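Local coordinates for pyridoxamine 5'-phosphate oxidase (Burkholderia, PDB 4HMW), which catalyses FMN-dependent oxidations in the terminal steps of phenazine antibiotic biosynthesis, passing electrons to molecular oxygen, at residues Q109-S114 and M185-A190; P21-P26 and L195-R200; E29-L34 and L180-M185. All blocks are in the same frame, centred on the assembly; numbering follows the deposited sequence. Where two conformers were deposited one is given.

Interactions 1 and 3 are buried, while interaction 2 is only partly buried. All three meet on one antiparallel sheet. Interaction 1 pairs strands 109-119 and 184-189 by backbone hydrogen bonds, and one face of the pair reaches FMN. Interaction 2 lies one strand further on, at 197-204, where a loop is held by a CH-pi contact and two waters. Glu186 of interaction 1 forms a salt bridge with Arg198 of interaction 2, and both contacts touch FMN. Interaction 3 is purely apolar and packs the start of helix 30-43 on the sheet. It shares Met185 with interaction 1, and its Leu33 meets Leu199 of interaction 2.

Interaction 1: residues Q109-S114 and M185-A190; sequences QQIMIS and MEFWAA. With FMN (flavin mononucleotide), chain C.
Gln110 and Trp188 pair across two antiparallel strands of the FMN-binding sheet, and their side chains form part of the flavin pocket. At their closest the strand axes are 4.7 Å apart. Gln110 and Trp188 are a hydrogen-bonded pair: Gln110 N donates to Trp188 O, and Trp188 N donates to Gln110 O, each at 3.0 Å. Met112 and Glu186 form the next such pair in the same way. Between them, Ile111 and Phe187 are a non-hydrogen-bonded pair, and Ile111 CA makes a CA-H...O contact with Glu186 O.

The face with Gln110 and Trp188 serves the cofactor. CG of Gln110 sits between the backbone N and the carbonyl carbon (chi1 55°). The chain then runs extended, and NE2 lies 3.3 Å above one face of the indole of Trp188, offset toward its rim. The amide and ring planes are 81° apart. NE2 also donates to O2' of FMN at 2.9 Å with an N-H...O angle of 171°. OE1 of the same amide accepts from Val67 N of the second subunit, so both ends of the amide are held and its rotation is fixed. CH2 of Trp188 touches the methyl C8M of FMN at 3.4 Å. Glu186 OE2 lies at the indole edge, in its plane, and forms a salt bridge with Arg198.

The other face, with Ile111, Phe187 and Met185, is mostly apolar. CG2 of Ile111 stands over one face of the Phe187 ring and touches CE2 at 4.0 Å. The same methyl meets CE of Met185 at 3.9 Å. Trp37 of helix 30-43 packs edge-to-face with Phe187. One side facing a ribityl chain at the subunit interface and the other facing the core is the arrangement of the FMN-binding barrel of the pyridoxamine 5'-phosphate oxidase family.

Interaction 2: residues P21-P26 and L195-R200; sequences PEYDDP and LHRRLR. With FMN (flavin mononucleotide), chain C.
Tyr23 lays its ring against Arg197, with Arg197 CG 3.6 Å from the ring centroid and 9° off the normal. This is a CH-pi contact over the ring centre. The anti setting of Tyr23 CG to the backbone N (chi1 175°) directs CG toward Arg197. The two side chains cross at about a right angle. At the ring edge, in plane, lies the carbonyl O of Arg198.

The phenol OH donates to a water at 2.7 Å. That water donates to His196 O and accepts from Arg198 N at 2.9 Å. A second water donates to both Tyr23 OH and Leu195 O. The loop and the start of the strand are thus joined through water. Further along, Pro26 CG packs on CD1 of Leu199 at 3.9 Å.

The guanidinium of Arg197 turns away to Ala189 O, Ala190 O and Val18 O. CB of Arg198 is directed away from segment 21-26, and the guanidinium reaches FMN. Its NH2 donates to O2P of FMN at 2.9 Å with an angle of 168°. Glu186 forms a salt bridge with NE, and NH1 bonds to Ser146 of the second subunit. Arg198 belongs to the FMN phosphate site of this dimeric oxidase.

Interaction 3: residues E29-L34 and L180-M185; sequences EPITLL and LEPHEM
Met185 provides the unusual feature here: its thioether end lies between the start of a helix and a sheet, and it touches three residues, Pro30, Ile31 and Leu34. This is helix-on-sheet packing in the FMN-binding, pyridoxamine 5'-phosphate oxidase fold. The first turn of helix 30-43 rests on the corner where strand 175-182 passes into strand 184-189. His183 and Glu184 both face Ser114 at this corner, which makes a classic beta bulge.

The contact is wholly apolar. SD of Met185 lies 3.7 Å from CB of Pro30 and 4.0 Å from its CG. The two side chains cross obliquely. The methionine chain is bent at its last torsion (chi3 49°), which sets CE beside the next turn of the helix. There CE meets CB of Leu34.

CD1 of Ile31 approaches SD of Met185 at 4.4 Å, a looser contact. Ile73 of strand 63-74 packs on both Ile31 and Leu34. Pro30 also touches Tyr201 of strand 197-204, so this first turn reaches several strands of the sheet. Glu184 points away from the helix, and its OE2 forms a salt bridge with Arg87 of the second subunit. Ile31 also reaches strand 175-182, across the corner, where its CD1 meets the ring carbon CG of Pro182 at 4.2 Å.

Interaction 1: residues Q109-S114 and M185-A190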
loop_
_atom_site.group_PDB
_atom_site.type_symbol
_atom_site.label_atom_id
_atom_site.label_comp_id
_atom_site.label_asym_id
_atom_site.label_seq_id
_atom_site.Cartn_x
_atom_site.Cartn_y
_atom_site.Cartn_z
ATOM N N GLN B 109 -5.453 -11.094 -5.897
ATOM C CA GLN B 109 -6.407 -9.989 -6.060
ATOM C C GLN B 109 -5.915 -8.722 -5.388
ATOM O O GLN B 109 -5.311 -8.750 -4.319
ATOM C CB GLN B 109 -7.806 -10.353 -5.470
ATOM C CG GLN B 109 -8.552 -11.393 -6.274
ATOM C CD GLN B 109 -9.775 -11.893 -5.525
ATOM O OE1 GLN B 109 -9.681 -12.448 -4.427
ATOM N NE2 GLN B 109 -10.933 -11.728 -6.124
ATOM N N GLN B 110 -6.165 -7.603 -6.035
ATOM C CA GLN B 110 -5.928 -6.326 -5.375
ATOM C C GLN B 110 -7.176 -5.443 -5.552
ATOM O O GLN B 110 -7.942 -5.597 -6.495
ATOM C CB GLN B 110 -4.617 -5.624 -5.802
ATOM C CG GLN B 110 -4.462 -5.397 -7.184
ATOM C CD GLN B 110 -3.134 -4.712 -7.623
ATOM O OE1 GLN B 110 -2.578 -3.825 -6.970
ATOM N NE2 GLN B 110 -2.669 -5.112 -8.791
ATOM N N ILE B 111 -7.387 -4.555 -4.585
ATOM C CA ILE B 111 -8.449 -3.579 -4.681
ATOM C C ILE B 111 -7.897 -2.232 -4.306
ATOM O O ILE B 111 -7.293 -2.064 -3.254
ATOM C CB ILE B 111 -9.649 -3.886 -3.746
ATOM C CG1 ILE B 111 -10.133 -5.329 -3.930
ATOM C CG2 ILE B 111 -10.777 -2.907 -4.028
ATOM C CD1 ILE B 111 -11.289 -5.714 -2.948
ATOM N N MET B 112 -8.111 -1.263 -5.173
ATOM C CA MET B 112 -7.659 0.111 -4.945
ATOM C C MET B 112 -8.876 0.960 -4.668
ATOM O O MET B 112 -9.839 0.899 -5.423
ATOM C CB MET B 112 -6.991 0.674 -6.176
ATOM C CG MET B 112 -6.532 2.097 -5.981
ATOM S SD MET B 112 -6.109 2.999 -7.472
ATOM C CE MET B 112 -7.761 3.441 -8.036
ATOM N N ILE B 113 -8.825 1.743 -3.590
ATOM C CA ILE B 113 -9.932 2.605 -3.173
ATOM C C ILE B 113 -9.372 3.999 -3.069
ATOM O O ILE B 113 -8.557 4.278 -2.203
ATOM C CB ILE B 113 -10.479 2.146 -1.807
ATOM C CG1 ILE B 113 -10.808 0.648 -1.862
ATOM C CG2 ILE B 113 -11.718 2.935 -1.358
ATOM C CD1 ILE B 113 -10.920 -0.031 -0.508
ATOM N N SER B 114 -9.751 4.882 -3.974
ATOM C CA SER B 114 -9.263 6.255 -3.918
ATOM C C SER B 114 -10.416 7.188 -3.644
ATOM O O SER B 114 -11.463 7.094 -4.278
ATOM C CB SER B 114 -8.573 6.632 -5.218
ATOM O OG SER B 114 -7.313 6.007 -5.299
ATOM N N MET B 185 -12.607 3.182 -7.748
ATOM C CA MET B 185 -12.087 1.897 -7.284
ATOM C C MET B 185 -11.628 1.036 -8.439
ATOM O O MET B 185 -12.170 1.108 -9.502
ATOM C CB MET B 185 -13.153 1.130 -6.513
ATOM C CG MET B 185 -13.502 1.826 -5.245
ATOM S SD MET B 185 -14.650 0.976 -4.187
ATOM C CE MET B 185 -13.985 -0.615 -4.088
ATOM N N GLU B 186 -10.607 0.222 -8.216
ATOM C CA GLU B 186 -10.244 -0.778 -9.210
ATOM C C GLU B 186 -10.162 -2.113 -8.559
ATOM O O GLU B 186 -9.636 -2.258 -7.415
ATOM C CB GLU B 186 -8.877 -0.530 -9.889
ATOM C CG GLU B 186 -8.634 -1.624 -10.995
ATOM C CD GLU B 186 -7.202 -1.764 -11.557
ATOM O OE1 GLU B 186 -6.383 -0.793 -11.479
ATOM O OE2 GLU B 186 -6.910 -2.863 -12.120
ATOM N N PHE B 187 -10.681 -3.097 -9.287
ATOM C CA PHE B 187 -10.644 -4.493 -8.882
ATOM C C PHE B 187 -9.750 -5.205 -9.871
ATOM O O PHE B 187 -9.983 -5.136 -11.078
ATOM C CB PHE B 187 -12.048 -5.045 -8.930
ATOM C CG PHE B 187 -12.958 -4.444 -7.892
ATOM C CD1 PHE B 187 -13.584 -3.234 -8.145
ATOM C CD2 PHE B 187 -13.185 -5.072 -6.688
ATOM C CE1 PHE B 187 -14.384 -2.645 -7.219
ATOM C CE2 PHE B 187 -14.022 -4.490 -5.751
ATOM C CZ PHE B 187 -14.621 -3.262 -6.025
ATOM N N TRP B 188 -8.727 -5.880 -9.367
ATOM C CA TRP B 188 -7.726 -6.577 -10.203
ATOM C C TRP B 188 -7.605 -8.035 -9.799
ATOM O O TRP B 188 -7.469 -8.334 -8.625
ATOM C CB TRP B 188 -6.389 -5.894 -9.989
ATOM C CG TRP B 188 -5.187 -6.353 -10.803
ATOM C CD1 TRP B 188 -4.681 -5.738 -11.899
ATOM C CD2 TRP B 188 -4.330 -7.474 -10.555
ATOM N NE1 TRP B 188 -3.559 -6.373 -12.352
ATOM C CE2 TRP B 188 -3.294 -7.430 -11.533
ATOM C CE3 TRP B 188 -4.283 -8.463 -9.576
ATOM C CZ2 TRP B 188 -2.278 -8.370 -11.589
ATOM C CZ3 TRP B 188 -3.248 -9.384 -9.623
ATOM C CH2 TRP B 188 -2.263 -9.330 -10.621
ATOM N N ALA B 189 -7.646 -8.948 -10.769
ATOM C CA ALA B 189 -7.529 -10.367 -10.461
ATOM C C ALA B 189 -6.599 -11.017 -11.465
ATOM O O ALA B 189 -6.827 -10.972 -12.658
ATOM C CB ALA B 189 -8.868 -11.035 -10.473
ATOM N N ALA B 190 -5.565 -11.652 -10.951
ATOM C CA ALA B 190 -4.520 -12.257 -11.778
ATOM C C ALA B 190 -5.086 -13.389 -12.631
ATOM O O ALA B 190 -6.003 -14.129 -12.220
ATOM C CB ALA B 190 -3.408 -12.806 -10.891
HETATM N N1 FMN C . 2.879 -3.520 -12.801
HETATM C C2 FMN C . 3.990 -2.943 -13.351
HETATM O O2 FMN C . 3.881 -2.078 -14.201
HETATM N N3 FMN C . 5.235 -3.300 -12.907
HETATM C C4 FMN C . 5.384 -4.282 -11.958
HETATM O O4 FMN C . 6.535 -4.583 -11.585
HETATM C C4A FMN C . 4.260 -4.893 -11.416
HETATM N N5 FMN C . 4.388 -5.909 -10.484
HETATM C C5A FMN C . 3.228 -6.466 -9.939
HETATM C C6 FMN C . 3.354 -7.453 -8.985
HETATM C C7 FMN C . 2.232 -8.008 -8.403
HETATM C C7M FMN C . 2.422 -9.070 -7.378
HETATM C C8 FMN C . 0.966 -7.602 -8.807
HETATM C C8M FMN C . -0.262 -8.173 -8.179
HETATM C C9 FMN C . 0.835 -6.611 -9.762
HETATM C C9A FMN C . 1.963 -6.068 -10.365
HETATM N N10 FMN C . 1.862 -5.065 -11.365
HETATM C C10 FMN C . 3.008 -4.503 -11.867
HETATM C "C1'" FMN C . 0.571 -4.555 -11.898
HETATM C "C2'" FMN C . 0.117 -3.301 -11.148
HETATM O "O2'" FMN C . -0.399 -3.621 -9.848
HETATM C "C3'" FMN C . -0.948 -2.517 -11.917
HETATM O "O3'" FMN C . -2.037 -3.383 -12.161
HETATM C "C4'" FMN C . -0.388 -1.922 -13.223
HETATM O "O4'" FMN C . 0.985 -1.619 -13.054
HETATM C "C5'" FMN C . -1.212 -0.738 -13.702
HETATM O "O5'" FMN C . -1.296 0.242 -12.688
HETATM P P FMN C . -1.808 1.721 -13.005
HETATM O O1P FMN C . -0.710 2.448 -13.759
HETATM O O2P FMN C . -3.070 1.603 -13.872
HETATM O O3P FMN C . -2.026 2.350 -11.671
#

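Interaction 2: residues P21-P26 and L195-R200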
loop_
_atom_site.group_PDB
_atom_site.type_symbol
_atom_site.label_atom_id
_atom_site.label_comp_id
_atom_site.label_asym_id
_atom_site.label_seq_id
_atom_site.Cartn_x
_atom_site.Cartn_y
_atom_site.Cartn_z
ATOM N N PRO B 21 -17.044 -13.176 -12.100
ATOM C CA PRO B 21 -18.098 -13.013 -13.111
ATOM C C PRO B 21 -18.502 -11.560 -13.263
ATOM O O PRO B 21 -18.967 -11.191 -14.347
ATOM C CB PRO B 21 -19.253 -13.866 -12.571
ATOM C CG PRO B 21 -18.958 -14.082 -11.137
ATOM C CD PRO B 21 -17.453 -14.095 -11.031
ATOM N N GLU B 22 -18.286 -10.753 -12.227
ATOM C CA GLU B 22 -18.615 -9.319 -12.266
ATOM C C GLU B 22 -17.747 -8.515 -13.237
ATOM O O GLU B 22 -18.073 -7.365 -13.585
ATOM C CB GLU B 22 -18.495 -8.730 -10.862
ATOM C CG GLU B 22 -19.454 -9.339 -9.869
ATOM C CD GLU B 22 -18.899 -10.560 -9.106
ATOM O OE1 GLU B 22 -17.778 -11.055 -9.440
ATOM O OE2 GLU B 22 -19.613 -11.012 -8.167
ATOM N N TYR B 23 -16.638 -9.096 -13.681
ATOM C CA TYR B 23 -15.791 -8.417 -14.649
ATOM C C TYR B 23 -16.592 -8.113 -15.901
ATOM O O TYR B 23 -16.461 -7.043 -16.474
ATOM C CB TYR B 23 -14.600 -9.312 -14.953
ATOM C CG TYR B 23 -13.611 -8.884 -16.018
ATOM C CD1 TYR B 23 -12.803 -7.727 -15.886
ATOM C CD2 TYR B 23 -13.405 -9.686 -17.108
ATOM C CE1 TYR B 23 -11.886 -7.389 -16.845
ATOM C CE2 TYR B 23 -12.461 -9.363 -18.049
ATOM C CZ TYR B 23 -11.707 -8.234 -17.938
ATOM O OH TYR B 23 -10.771 -8.010 -18.951
ATOM N N ASP B 24 -17.451 -9.035 -16.311
ATOM C CA ASP B 24 -18.249 -8.776 -17.499
ATOM C C ASP B 24 -19.641 -8.272 -17.188
ATOM O O ASP B 24 -20.352 -7.827 -18.081
ATOM C CB ASP B 24 -18.296 -10.003 -18.385
ATOM C CG ASP B 24 -16.984 -10.232 -19.113
ATOM O OD1 ASP B 24 -16.399 -9.262 -19.671
ATOM O OD2 ASP B 24 -16.526 -11.385 -19.112
ATOM N N ASP B 25 -20.026 -8.291 -15.922
ATOM C CA ASP B 25 -21.335 -7.755 -15.546
ATOM C C ASP B 25 -21.300 -7.082 -14.162
ATOM O O ASP B 25 -21.752 -7.628 -13.174
ATOM C CB ASP B 25 -22.331 -8.904 -15.604
ATOM C CG ASP B 25 -23.760 -8.449 -15.489
ATOM O OD1 ASP B 25 -24.043 -7.248 -15.756
ATOM O OD2 ASP B 25 -24.593 -9.315 -15.126
ATOM N N PRO B 26 -20.770 -5.867 -14.098
ATOM C CA PRO B 26 -20.489 -5.250 -12.792
ATOM C C PRO B 26 -21.722 -4.817 -11.995
ATOM O O PRO B 26 -22.658 -4.336 -12.594
ATOM C CB PRO B 26 -19.691 -4.011 -13.181
ATOM C CG PRO B 26 -19.184 -4.293 -14.551
ATOM C CD PRO B 26 -20.214 -5.076 -15.211
ATOM N N LEU B 195 -3.306 -11.996 -18.966
ATOM C CA LEU B 195 -4.281 -10.962 -19.319
ATOM C C LEU B 195 -5.143 -10.764 -18.075
ATOM O O LEU B 195 -6.283 -11.263 -17.960
ATOM C CB LEU B 195 -5.113 -11.345 -20.554
ATOM C CG LEU B 195 -5.552 -10.105 -21.353
ATOM C CD1 LEU B 195 -6.193 -10.460 -22.667
ATOM C CD2 LEU B 195 -6.457 -9.206 -20.549
ATOM N N HIS B 196 -4.584 -10.051 -17.109
ATOM C CA HIS B 196 -5.267 -9.929 -15.829
ATOM C C HIS B 196 -6.599 -9.207 -15.993
ATOM O O HIS B 196 -6.733 -8.357 -16.882
ATOM C CB HIS B 196 -4.360 -9.148 -14.873
ATOM C CG HIS B 196 -2.992 -9.718 -14.769
ATOM N ND1 HIS B 196 -2.781 -11.047 -14.484
ATOM C CD2 HIS B 196 -1.770 -9.168 -14.939
ATOM C CE1 HIS B 196 -1.481 -11.288 -14.444
ATOM N NE2 HIS B 196 -0.843 -10.165 -14.731
ATOM N N ARG B 197 -7.562 -9.519 -15.124
ATOM C CA ARG B 197 -8.880 -8.890 -15.138
ATOM C C ARG B 197 -8.795 -7.605 -14.360
ATOM O O ARG B 197 -8.454 -7.628 -13.186
ATOM C CB ARG B 197 -9.924 -9.789 -14.452
ATOM C CG ARG B 197 -10.443 -10.916 -15.274
ATOM C CD ARG B 197 -9.505 -12.100 -15.412
ATOM N NE ARG B 197 -8.992 -12.695 -14.172
ATOM C CZ ARG B 197 -9.602 -13.612 -13.428
ATOM N NH1 ARG B 197 -10.830 -14.022 -13.695
ATOM N NH2 ARG B 197 -8.966 -14.091 -12.382
ATOM N N ARG B 198 -9.127 -6.497 -15.011
ATOM C CA ARG B 198 -9.035 -5.163 -14.404
ATOM C C ARG B 198 -10.328 -4.434 -14.637
ATOM O O ARG B 198 -10.695 -4.178 -15.764
ATOM C CB ARG B 198 -7.905 -4.351 -15.027
ATOM C CG ARG B 198 -6.499 -4.971 -14.873
ATOM C CD ARG B 198 -5.452 -3.977 -15.327
ATOM N NE ARG B 198 -5.436 -2.798 -14.465
ATOM C CZ ARG B 198 -4.704 -1.697 -14.679
ATOM N NH1 ARG B 198 -3.933 -1.601 -15.751
ATOM N NH2 ARG B 198 -4.766 -0.688 -13.802
ATOM N N LEU B 199 -11.036 -4.122 -13.552
ATOM C CA LEU B 199 -12.310 -3.431 -13.623
ATOM C C LEU B 199 -12.207 -2.155 -12.830
ATOM O O LEU B 199 -12.013 -2.166 -11.602
ATOM C CB LEU B 199 -13.417 -4.321 -13.019
ATOM C CG LEU B 199 -14.824 -3.714 -13.015
ATOM C CD1 LEU B 199 -15.387 -3.542 -14.428
ATOM C CD2 LEU B 199 -15.748 -4.610 -12.180
ATOM N N ARG B 200 -12.357 -1.045 -13.524
ATOM C CA ARG B 200 -12.313 0.279 -12.918
ATOM C C ARG B 200 -13.702 0.887 -12.783
ATOM O O ARG B 200 -14.477 0.867 -13.726
ATOM C CB ARG B 200 -11.423 1.215 -13.751
ATOM C CG ARG B 200 -11.539 2.674 -13.333
ATOM C CD ARG B 200 -10.779 3.625 -14.243
ATOM N NE ARG B 200 -9.344 3.466 -14.221
ATOM C CZ ARG B 200 -8.530 3.888 -15.200
ATOM N NH1 ARG B 200 -9.034 4.446 -16.308
ATOM N NH2 ARG B 200 -7.208 3.723 -15.098
HETATM N N1 FMN C . 2.879 -3.520 -12.801
HETATM C C2 FMN C . 3.990 -2.943 -13.351
HETATM O O2 FMN C . 3.881 -2.078 -14.201
HETATM N N3 FMN C . 5.235 -3.300 -12.907
HETATM C C4 FMN C . 5.384 -4.282 -11.958
HETATM O O4 FMN C . 6.535 -4.583 -11.585
HETATM C C4A FMN C . 4.260 -4.893 -11.416
HETATM N N5 FMN C . 4.388 -5.909 -10.484
HETATM C C5A FMN C . 3.228 -6.466 -9.939
HETATM C C6 FMN C . 3.354 -7.453 -8.985
HETATM C C7 FMN C . 2.232 -8.008 -8.403
HETATM C C7M FMN C . 2.422 -9.070 -7.378
HETATM C C8 FMN C . 0.966 -7.602 -8.807
HETATM C C8M FMN C . -0.262 -8.173 -8.179
HETATM C C9 FMN C . 0.835 -6.611 -9.762
HETATM C C9A FMN C . 1.963 -6.068 -10.365
HETATM N N10 FMN C . 1.862 -5.065 -11.365
HETATM C C10 FMN C . 3.008 -4.503 -11.867
HETATM C "C1'" FMN C . 0.571 -4.555 -11.898
HETATM C "C2'" FMN C . 0.117 -3.301 -11.148
HETATM O "O2'" FMN C . -0.399 -3.621 -9.848
HETATM C "C3'" FMN C . -0.948 -2.517 -11.917
HETATM O "O3'" FMN C . -2.037 -3.383 -12.161
HETATM C "C4'" FMN C . -0.388 -1.922 -13.223
HETATM O "O4'" FMN C . 0.985 -1.619 -13.054
HETATM C "C5'" FMN C . -1.212 -0.738 -13.702
HETATM O "O5'" FMN C . -1.296 0.242 -12.688
HETATM P P FMN C . -1.808 1.721 -13.005
HETATM O O1P FMN C . -0.710 2.448 -13.759
HETATM O O2P FMN C . -3.070 1.603 -13.872
HETATM O O3P FMN C . -2.026 2.350 -11.671
HETATM O O HOH W 1 -8.676 -6.576 -17.909
HETATM O O HOH W 2 -9.115 -10.683 -18.599
#

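Interaction 3: residues E29-L34 and L180-M185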
loop_
_atom_site.group_PDB
_atom_site.type_symbol
_atom_site.label_atom_id
_atom_site.label_comp_id
_atom_site.label_asym_id
_atom_site.label_seq_id
_atom_site.Cartn_x
_atom_site.Cartn_y
_atom_site.Cartn_z
ATOM N N GLU B 29 -22.915 -0.484 -7.869
ATOM C CA GLU B 29 -22.102 0.208 -6.853
ATOM C C GLU B 29 -20.868 -0.612 -6.517
ATOM O O GLU B 29 -20.970 -1.799 -6.264
ATOM C CB GLU B 29 -22.906 0.399 -5.553
ATOM C CG GLU B 29 -24.156 1.215 -5.691
ATOM C CD GLU B 29 -23.942 2.668 -5.363
ATOM O OE1 GLU B 29 -22.788 3.045 -5.042
ATOM O OE2 GLU B 29 -24.930 3.443 -5.412
ATOM N N PRO B 30 -19.702 0.013 -6.482
ATOM C CA PRO B 30 -18.485 -0.789 -6.238
ATOM C C PRO B 30 -18.410 -1.366 -4.805
ATOM O O PRO B 30 -17.837 -2.431 -4.581
ATOM C CB PRO B 30 -17.354 0.184 -6.540
ATOM C CG PRO B 30 -17.955 1.550 -6.337
ATOM C CD PRO B 30 -19.391 1.428 -6.769
ATOM N N ILE B 31 -19.026 -0.707 -3.825
ATOM C CA ILE B 31 -18.952 -1.235 -2.469
ATOM C C ILE B 31 -19.575 -2.627 -2.386
ATOM O O ILE B 31 -19.121 -3.475 -1.608
ATOM C CB ILE B 31 -19.622 -0.302 -1.460
ATOM C CG1 ILE B 31 -18.879 1.035 -1.388
ATOM C CG2 ILE B 31 -19.627 -0.921 -0.115
ATOM C CD1 ILE B 31 -17.460 0.945 -0.858
ATOM N N THR B 32 -20.601 -2.871 -3.205
ATOM C CA THR B 32 -21.229 -4.189 -3.253
ATOM C C THR B 32 -20.180 -5.249 -3.632
ATOM O O THR B 32 -20.135 -6.326 -3.042
ATOM C CB THR B 32 -22.373 -4.219 -4.292
ATOM O OG1 THR B 32 -23.378 -3.265 -3.923
ATOM C CG2 THR B 32 -23.000 -5.599 -4.418
ATOM N N LEU B 33 -19.329 -4.925 -4.606
ATOM C CA LEU B 33 -18.322 -5.865 -5.096
ATOM C C LEU B 33 -17.191 -5.996 -4.073
ATOM O O LEU B 33 -16.671 -7.083 -3.846
ATOM C CB LEU B 33 -17.778 -5.421 -6.460
ATOM C CG LEU B 33 -16.797 -6.361 -7.156
ATOM C CD1 LEU B 33 -17.411 -7.731 -7.326
ATOM C CD2 LEU B 33 -16.317 -5.825 -8.516
ATOM N N LEU B 34 -16.834 -4.884 -3.438
ATOM C CA LEU B 34 -15.840 -4.930 -2.368
ATOM C C LEU B 34 -16.253 -5.905 -1.276
ATOM O O LEU B 34 -15.460 -6.724 -0.828
ATOM C CB LEU B 34 -15.618 -3.525 -1.793
ATOM C CG LEU B 34 -14.787 -3.359 -0.524
ATOM C CD1 LEU B 34 -13.391 -3.887 -0.736
ATOM C CD2 LEU B 34 -14.785 -1.851 -0.113
ATOM N N LEU B 180 -13.436 6.369 4.550
ATOM C CA LEU B 180 -12.851 6.558 3.259
ATOM C C LEU B 180 -13.939 6.331 2.242
ATOM O O LEU B 180 -14.356 5.211 2.033
ATOM C CB LEU B 180 -11.661 5.618 3.066
ATOM C CG LEU B 180 -10.939 5.665 1.714
ATOM C CD1 LEU B 180 -10.441 7.060 1.415
ATOM C CD2 LEU B 180 -9.792 4.648 1.663
ATOM N N GLU B 181 -14.410 7.412 1.637
ATOM C CA GLU B 181 -15.499 7.369 0.669
ATOM C C GLU B 181 -14.922 7.448 -0.740
ATOM O O GLU B 181 -14.262 8.441 -1.109
ATOM C CB GLU B 181 -16.485 8.529 0.898
ATOM C CG GLU B 181 -17.035 8.572 2.296
ATOM C CD GLU B 181 -18.186 9.545 2.463
ATOM O OE1 GLU B 181 -18.373 10.446 1.598
ATOM O OE2 GLU B 181 -18.896 9.421 3.490
ATOM N N PRO B 182 -15.137 6.400 -1.534
ATOM C CA PRO B 182 -14.432 6.355 -2.812
ATOM C C PRO B 182 -15.053 7.243 -3.870
ATOM O O PRO B 182 -16.285 7.364 -3.908
ATOM C CB PRO B 182 -14.570 4.881 -3.232
ATOM C CG PRO B 182 -15.807 4.409 -2.547
ATOM C CD PRO B 182 -15.842 5.140 -1.238
ATOM N N HIS B 183 -14.212 7.840 -4.719
ATOM C CA HIS B 183 -14.665 8.337 -6.028
ATOM C C HIS B 183 -14.140 7.461 -7.162
ATOM O O HIS B 183 -14.490 7.682 -8.328
ATOM C CB HIS B 183 -14.223 9.788 -6.270
ATOM C CG HIS B 183 -12.746 9.967 -6.324
ATOM N ND1 HIS B 183 -12.023 10.408 -5.244
ATOM C CD2 HIS B 183 -11.850 9.751 -7.320
ATOM C CE1 HIS B 183 -10.740 10.445 -5.564
ATOM N NE2 HIS B 183 -10.609 10.048 -6.817
ATOM N N GLU B 184 -13.285 6.491 -6.825
ATOM C CA GLU B 184 -12.707 5.610 -7.842
ATOM C C GLU B 184 -12.307 4.329 -7.144
ATOM O O GLU B 184 -11.761 4.376 -6.060
ATOM C CB GLU B 184 -11.483 6.250 -8.525
ATOM C CG GLU B 184 -10.853 5.358 -9.590
ATOM C CD GLU B 184 -9.621 5.988 -10.254
ATOM O OE1 GLU B 184 -9.112 5.397 -11.231
ATOM O OE2 GLU B 184 -9.163 7.085 -9.825
ATOM N N MET B 185 -12.607 3.182 -7.748
ATOM C CA MET B 185 -12.087 1.897 -7.284
ATOM C C MET B 185 -11.628 1.036 -8.439
ATOM O O MET B 185 -12.170 1.108 -9.502
ATOM C CB MET B 185 -13.153 1.130 -6.513
ATOM C CG MET B 185 -13.502 1.826 -5.245
ATOM S SD MET B 185 -14.650 0.976 -4.187
ATOM C CE MET B 185 -13.985 -0.615 -4.088
#